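Putative aspartate aminotransferase (Thermus thermophilus, PDB 1IUG) probably catalyses the transfer of amino groups between amino acids and 2-oxo acids such as 2-oxoglutarate, with pyridoxal 5'-phosphate as cofactor. Local coordinates at residues 3-8 / 335-340; 300-305 / 321-326. All blocks are in the same frame, centred on the assembly; numbering follows the deposited sequence.

Contact 1. Residues 3-8 / 335-340; sequences WLLTPG and LGVAGM
Met340 runs extended from its helix, CG anti to the backbone N (chi1 -179°), then bends at chi3 (-70°) and lays CE on the Trp3 indole. Val337 has CG1 anti to its own N, which leaves CG2 beside that N and facing the same indole. The contact joins an edge strand of the small-domain sheet of this class-V aminotransferase to helix 331-348. It is purely apolar. The Met340 methyl is a CH-pi partner of the indole: CE lies 4.0 Å from the centroid of the five-membered ring of Trp3, only 15° off the normal. The six-membered ring goes to valine, with Trp3 CZ3 3.8 Å from Val337 CG2. With an alanine in place of Trp3, the Met340 methyl would probably lose its aromatic face, and Val337 CG2 its indole neighbour. Backbone bonds to Gly306 and Val308 hold Trp3 beside strand 307-311, and Ala307 packs against both Trp3 and Met340. Leu5 completes the contact deeper in, where Tyr329 and Ala307 also touch it. Leu5 and Val337 meet tip to tip, with Leu5 CD1 4.0 Å from Val337 CG1. The second leucine methyl, Leu5 CD2, sits 4.1 Å from both Val337 CG1 and Val337 CG2.

Contact 2. Residues 300-305 / 321-326; sequences EAFAQR and FRLSLM
Phe302 meets Leu323 and Phe321 in a small, buried contact between helix 295-303 and strand 320-323. Apolar packing carries all of it. The side chains of Phe302 and Leu323 come from opposite directions. With CG anti to its carbonyl carbon (chi1 -86°), Phe302 carries its ring off the helix toward the strand. Leu323 CD2 rests over one face of the Phe302 ring, 3.9 Å above its plane and displaced toward the rim. The nearest ring carbon is Phe302 CZ, 4.0 Å from Leu323 CD2. The other methyl also reaches this end, with Leu323 CD1 4.1 Å from Phe302 CZ. Both leucine methyls therefore lie on the same side of the ring plane, at its CZ end.

The aromatic pair is looser. Phe302 CE1 and Phe321 CE1 are 4.4 Å apart. The Phe321 ring also meets that of Phe287, with the planes at about 30°. Ile309 lies against both Phe302 and Leu323, while Phe341 and Leu264 extend the packing around Leu323.

Polar bonds act within the strand segment and around it. Ser324 OG accepts from Met326 N at 3.2 Å, an ST turn that follows the end of the strand. The same hydroxyl is bonded to Ala283 O. Arg322 falls between the two packing residues of the strand, and its CB points away from the helix. Its NH2 is hydrogen-bonded to Gly311 O. Arg322 is predicted to bind substrate. The strand thus has a helix-packed face and a face with the predicted substrate arginine, as in the C-terminal small domain of fold-type I pyridoxal-phosphate enzymes.

How the contacts relate
The chain starts with strand 3-4, which lines the edge of the small-domain sheet beside strand 307-311. It passes through the large domain and returns to this sheet with strands 274-275 and 285-288, before helix 295-303 and strands 307-311 and 320-323. Contact 2 closes a short loop, with 15 residues between its segments. Helix 331-348 follows, and contact 1 joins it back to the N terminus across 326 residues. Contact 2 therefore lies wholly within the longer closure of contact 1. Their centres are 6 Å apart, and they share one apolar layer: Met340 SD packs on Phe302 CD2, and Val337 CG2 on Leu325 CD2. Together they tie both chain ends and two helices to one sheet.

Contact 1. Residues 3-8 / 335-340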
loop_
_atom_site.group_PDB
_atom_site.type_symbol
_atom_site.label_atom_id
_atom_site.label_comp_id
_atom_site.label_asym_id
_atom_site.label_seq_id
_atom_site.Cartn_x
_atom_site.Cartn_y
_atom_site.Cartn_z
ATOM N N TRP A 3 -2.416 -17.502 -19.370
ATOM C CA TRP A 3 -1.673 -18.377 -18.475
ATOM C C TRP A 3 -0.553 -17.622 -17.771
ATOM O O TRP A 3 0.547 -17.477 -18.307
ATOM C CB TRP A 3 -1.094 -19.568 -19.240
ATOM C CG TRP A 3 -2.123 -20.494 -19.817
ATOM C CD1 TRP A 3 -2.649 -20.452 -21.078
ATOM C CD2 TRP A 3 -2.719 -21.630 -19.173
ATOM N NE1 TRP A 3 -3.530 -21.492 -21.261
ATOM C CE2 TRP A 3 -3.591 -22.231 -20.109
ATOM C CE3 TRP A 3 -2.598 -22.199 -17.897
ATOM C CZ2 TRP A 3 -4.340 -23.378 -19.812
ATOM C CZ3 TRP A 3 -3.344 -23.339 -17.598
ATOM C CH2 TRP A 3 -4.203 -23.917 -18.556
ATOM N N LEU A 4 -0.853 -17.103 -16.585
ATOM C CA LEU A 4 0.141 -16.386 -15.804
ATOM C C LEU A 4 0.952 -17.427 -15.040
ATOM O O LEU A 4 0.429 -18.116 -14.163
ATOM C CB LEU A 4 -0.537 -15.410 -14.842
ATOM C CG LEU A 4 0.420 -14.605 -13.965
ATOM C CD1 LEU A 4 1.404 -13.846 -14.847
ATOM C CD2 LEU A 4 -0.366 -13.642 -13.101
ATOM N N LEU A 5 2.226 -17.556 -15.391
ATOM C CA LEU A 5 3.094 -18.541 -14.753
ATOM C C LEU A 5 4.260 -17.917 -13.994
ATOM O O LEU A 5 5.294 -18.553 -13.797
ATOM C CB LEU A 5 3.607 -19.537 -15.803
ATOM C CG LEU A 5 2.523 -20.277 -16.602
ATOM C CD1 LEU A 5 3.154 -21.088 -17.732
ATOM C CD2 LEU A 5 1.694 -21.173 -15.679
ATOM N N THR A 6 4.082 -16.674 -13.561
ATOM C CA THR A 6 5.111 -15.952 -12.817
ATOM C C THR A 6 4.910 -16.135 -11.317
ATOM O O THR A 6 3.783 -16.277 -10.844
ATOM C CB THR A 6 5.077 -14.445 -13.128
ATOM O OG1 THR A 6 3.743 -13.954 -12.958
ATOM C CG2 THR A 6 5.549 -14.169 -14.557
ATOM N N PRO A 7 6.009 -16.143 -10.549
ATOM C CA PRO A 7 5.943 -16.311 -9.094
ATOM C C PRO A 7 5.520 -15.025 -8.377
ATOM O O PRO A 7 6.134 -14.625 -7.386
ATOM C CB PRO A 7 7.371 -16.715 -8.743
ATOM C CG PRO A 7 8.172 -15.927 -9.718
ATOM C CD PRO A 7 7.410 -16.117 -11.008
ATOM N N GLY A 8 4.456 -14.398 -8.878
ATOM C CA GLY A 8 3.966 -13.166 -8.287
ATOM C C GLY A 8 4.094 -11.966 -9.211
ATOM O O GLY A 8 5.201 -11.656 -9.666
ATOM N N LEU A 335 -1.430 -30.092 -15.409
ATOM C CA LEU A 335 -1.083 -31.099 -16.415
ATOM C C LEU A 335 -1.060 -30.445 -17.797
ATOM O O LEU A 335 -0.252 -30.801 -18.655
ATOM C CB LEU A 335 -2.083 -32.262 -16.403
ATOM C CG LEU A 335 -2.020 -33.295 -15.273
ATOM C CD1 LEU A 335 -3.103 -34.358 -15.475
ATOM C CD2 LEU A 335 -0.652 -33.956 -15.243
ATOM N N GLY A 336 -1.943 -29.470 -17.995
ATOM C CA GLY A 336 -1.994 -28.757 -19.259
ATOM C C GLY A 336 -0.746 -27.916 -19.456
ATOM O O GLY A 336 -0.218 -27.838 -20.567
ATOM N N VAL A 337 -0.278 -27.288 -18.374
ATOM C CA VAL A 337 0.925 -26.456 -18.406
ATOM C C VAL A 337 2.130 -27.344 -18.715
ATOM O O VAL A 337 3.039 -26.942 -19.447
ATOM C CB VAL A 337 1.165 -25.730 -17.044
ATOM C CG1 VAL A 337 2.449 -24.923 -17.094
ATOM C CG2 VAL A 337 0.005 -24.812 -16.721
ATOM N N ALA A 338 2.128 -28.550 -18.145
ATOM C CA ALA A 338 3.200 -29.517 -18.361
ATOM C C ALA A 338 3.298 -29.847 -19.849
ATOM O O ALA A 338 4.396 -29.994 -20.391
ATOM C CB ALA A 338 2.935 -30.788 -17.553
ATOM N N GLY A 339 2.143 -29.954 -20.503
ATOM C CA GLY A 339 2.110 -30.246 -21.924
ATOM C C GLY A 339 2.660 -29.078 -22.721
ATOM O O GLY A 339 3.366 -29.270 -23.713
ATOM N N MET A 340 2.332 -27.865 -22.279
ATOM C CA MET A 340 2.798 -26.642 -22.927
ATOM C C MET A 340 4.313 -26.552 -22.791
ATOM O O MET A 340 5.004 -26.106 -23.708
ATOM C CB MET A 340 2.166 -25.414 -22.269
ATOM C CG MET A 340 2.572 -24.091 -22.910
ATOM S SD MET A 340 2.229 -22.667 -21.863
ATOM C CE MET A 340 0.434 -22.620 -21.928
#

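Contact 2. Residues 300-305 / 321-326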
loop_
_atom_site.group_PDB
_atom_site.type_symbol
_atom_site.label_atom_id
_atom_site.label_comp_id
_atom_site.label_asym_id
_atom_site.label_seq_id
_atom_site.Cartn_x
_atom_site.Cartn_y
_atom_site.Cartn_z
ATOM N N GLU A 300 9.575 -15.935 -25.754
ATOM C CA GLU A 300 8.660 -15.846 -26.891
ATOM C C GLU A 300 7.939 -17.153 -27.200
ATOM O O GLU A 300 6.803 -17.138 -27.677
ATOM C CB GLU A 300 9.388 -15.329 -28.135
ATOM C CG GLU A 300 9.804 -13.866 -28.033
ATOM C CD GLU A 300 10.620 -13.397 -29.229
ATOM O OE1 GLU A 300 11.852 -13.224 -29.081
ATOM O OE2 GLU A 300 10.029 -13.198 -30.315
ATOM N N ALA A 301 8.589 -18.281 -26.922
ATOM C CA ALA A 301 7.984 -19.588 -27.162
ATOM C C ALA A 301 6.763 -19.764 -26.259
ATOM O O ALA A 301 5.732 -20.283 -26.688
ATOM C CB ALA A 301 8.993 -20.696 -26.917
ATOM N N PHE A 302 6.883 -19.338 -25.006
ATOM C CA PHE A 302 5.771 -19.430 -24.068
ATOM C C PHE A 302 4.706 -18.386 -24.410
ATOM O O PHE A 302 3.509 -18.675 -24.372
ATOM C CB PHE A 302 6.259 -19.246 -22.625
ATOM C CG PHE A 302 6.738 -20.516 -21.980
ATOM C CD1 PHE A 302 8.095 -20.756 -21.800
ATOM C CD2 PHE A 302 5.826 -21.482 -21.561
ATOM C CE1 PHE A 302 8.542 -21.942 -21.215
ATOM C CE2 PHE A 302 6.261 -22.672 -20.973
ATOM C CZ PHE A 302 7.623 -22.902 -20.800
ATOM N N ALA A 303 5.153 -17.187 -24.784
ATOM C CA ALA A 303 4.249 -16.093 -25.139
ATOM C C ALA A 303 3.295 -16.451 -26.276
ATOM O O ALA A 303 2.101 -16.152 -26.195
ATOM C CB ALA A 303 5.039 -14.833 -25.488
ATOM N N GLN A 304 3.808 -17.098 -27.323
ATOM C CA GLN A 304 2.959 -17.481 -28.449
ATOM C C GLN A 304 1.938 -18.556 -28.056
ATOM O O GLN A 304 0.981 -18.809 -28.787
ATOM C CB GLN A 304 3.793 -17.900 -29.676
ATOM C CG GLN A 304 4.724 -19.089 -29.479
ATOM C CD GLN A 304 5.585 -19.385 -30.711
ATOM O OE1 GLN A 304 6.584 -18.704 -30.968
ATOM N NE2 GLN A 304 5.205 -20.414 -31.467
ATOM N N ARG A 305 2.139 -19.163 -26.888
ATOM C CA ARG A 305 1.231 -20.186 -26.363
ATOM C C ARG A 305 0.248 -19.508 -25.400
ATOM O O ARG A 305 -0.618 -20.164 -24.824
ATOM C CB ARG A 305 2.001 -21.261 -25.582
ATOM C CG ARG A 305 3.186 -21.906 -26.285
ATOM C CD ARG A 305 2.800 -22.613 -27.565
ATOM N NE ARG A 305 3.766 -23.651 -27.932
ATOM C CZ ARG A 305 4.971 -23.422 -28.451
ATOM N NH1 ARG A 305 5.389 -22.183 -28.672
ATOM N NH2 ARG A 305 5.754 -24.441 -28.772
ATOM N N PHE A 321 15.415 -19.207 -16.472
ATOM C CA PHE A 321 14.004 -18.895 -16.656
ATOM C C PHE A 321 13.205 -19.521 -15.538
ATOM O O PHE A 321 13.661 -20.500 -14.940
ATOM C CB PHE A 321 13.481 -19.305 -18.024
ATOM C CG PHE A 321 13.288 -20.762 -18.260
ATOM C CD1 PHE A 321 12.028 -21.343 -18.189
ATOM C CD2 PHE A 321 14.370 -21.556 -18.625
ATOM C CE1 PHE A 321 11.845 -22.690 -18.480
ATOM C CE2 PHE A 321 14.199 -22.904 -18.920
ATOM C CZ PHE A 321 12.934 -23.472 -18.848
ATOM N N ARG A 322 12.026 -18.998 -15.225
ATOM C CA ARG A 322 11.259 -19.556 -14.142
ATOM C C ARG A 322 9.817 -19.667 -14.435
ATOM O O ARG A 322 9.190 -18.860 -15.112
ATOM C CB ARG A 322 11.486 -18.774 -12.860
ATOM C CG ARG A 322 12.922 -18.895 -12.366
ATOM C CD ARG A 322 13.178 -17.956 -11.217
ATOM N NE ARG A 322 13.190 -16.584 -11.691
ATOM C CZ ARG A 322 12.617 -15.565 -11.033
ATOM N NH1 ARG A 322 12.013 -15.781 -9.878
ATOM N NH2 ARG A 322 12.659 -14.348 -11.555
ATOM N N LEU A 323 9.342 -20.749 -13.886
ATOM C CA LEU A 323 7.992 -21.193 -14.033
ATOM C C LEU A 323 7.344 -21.377 -12.695
ATOM O O LEU A 323 7.964 -21.854 -11.749
ATOM C CB LEU A 323 7.941 -22.499 -14.826
ATOM C CG LEU A 323 8.392 -22.449 -16.291
ATOM C CD1 LEU A 323 8.367 -23.844 -16.901
ATOM C CD2 LEU A 323 7.528 -21.496 -17.101
ATOM N N SER A 324 6.075 -20.988 -12.581
ATOM C CA SER A 324 5.358 -21.148 -11.318
ATOM C C SER A 324 3.853 -21.389 -11.427
ATOM O O SER A 324 3.130 -20.648 -12.101
ATOM C CB SER A 324 5.608 -19.939 -10.418
ATOM O OG SER A 324 4.972 -20.099 -9.162
ATOM N N LEU A 325 3.393 -22.422 -10.726
ATOM C CA LEU A 325 1.982 -22.783 -10.684
ATOM C C LEU A 325 1.420 -22.414 -9.315
ATOM O O LEU A 325 0.434 -22.992 -8.858
ATOM C CB LEU A 325 1.806 -24.280 -10.940
ATOM C CG LEU A 325 1.918 -24.708 -12.403
ATOM C CD1 LEU A 325 2.049 -26.218 -12.529
ATOM C CD2 LEU A 325 0.698 -24.199 -13.151
ATOM N N MET A 326 2.057 -21.435 -8.676
ATOM C CA MET A 326 1.664 -20.959 -7.351
ATOM C C MET A 326 0.264 -20.339 -7.345
ATOM O O MET A 326 -0.385 -20.273 -6.299
ATOM C CB MET A 326 2.726 -19.968 -6.836
ATOM C CG MET A 326 2.457 -19.340 -5.476
ATOM S SD MET A 326 3.958 -18.635 -4.730
ATOM C CE MET A 326 4.525 -17.557 -6.036
#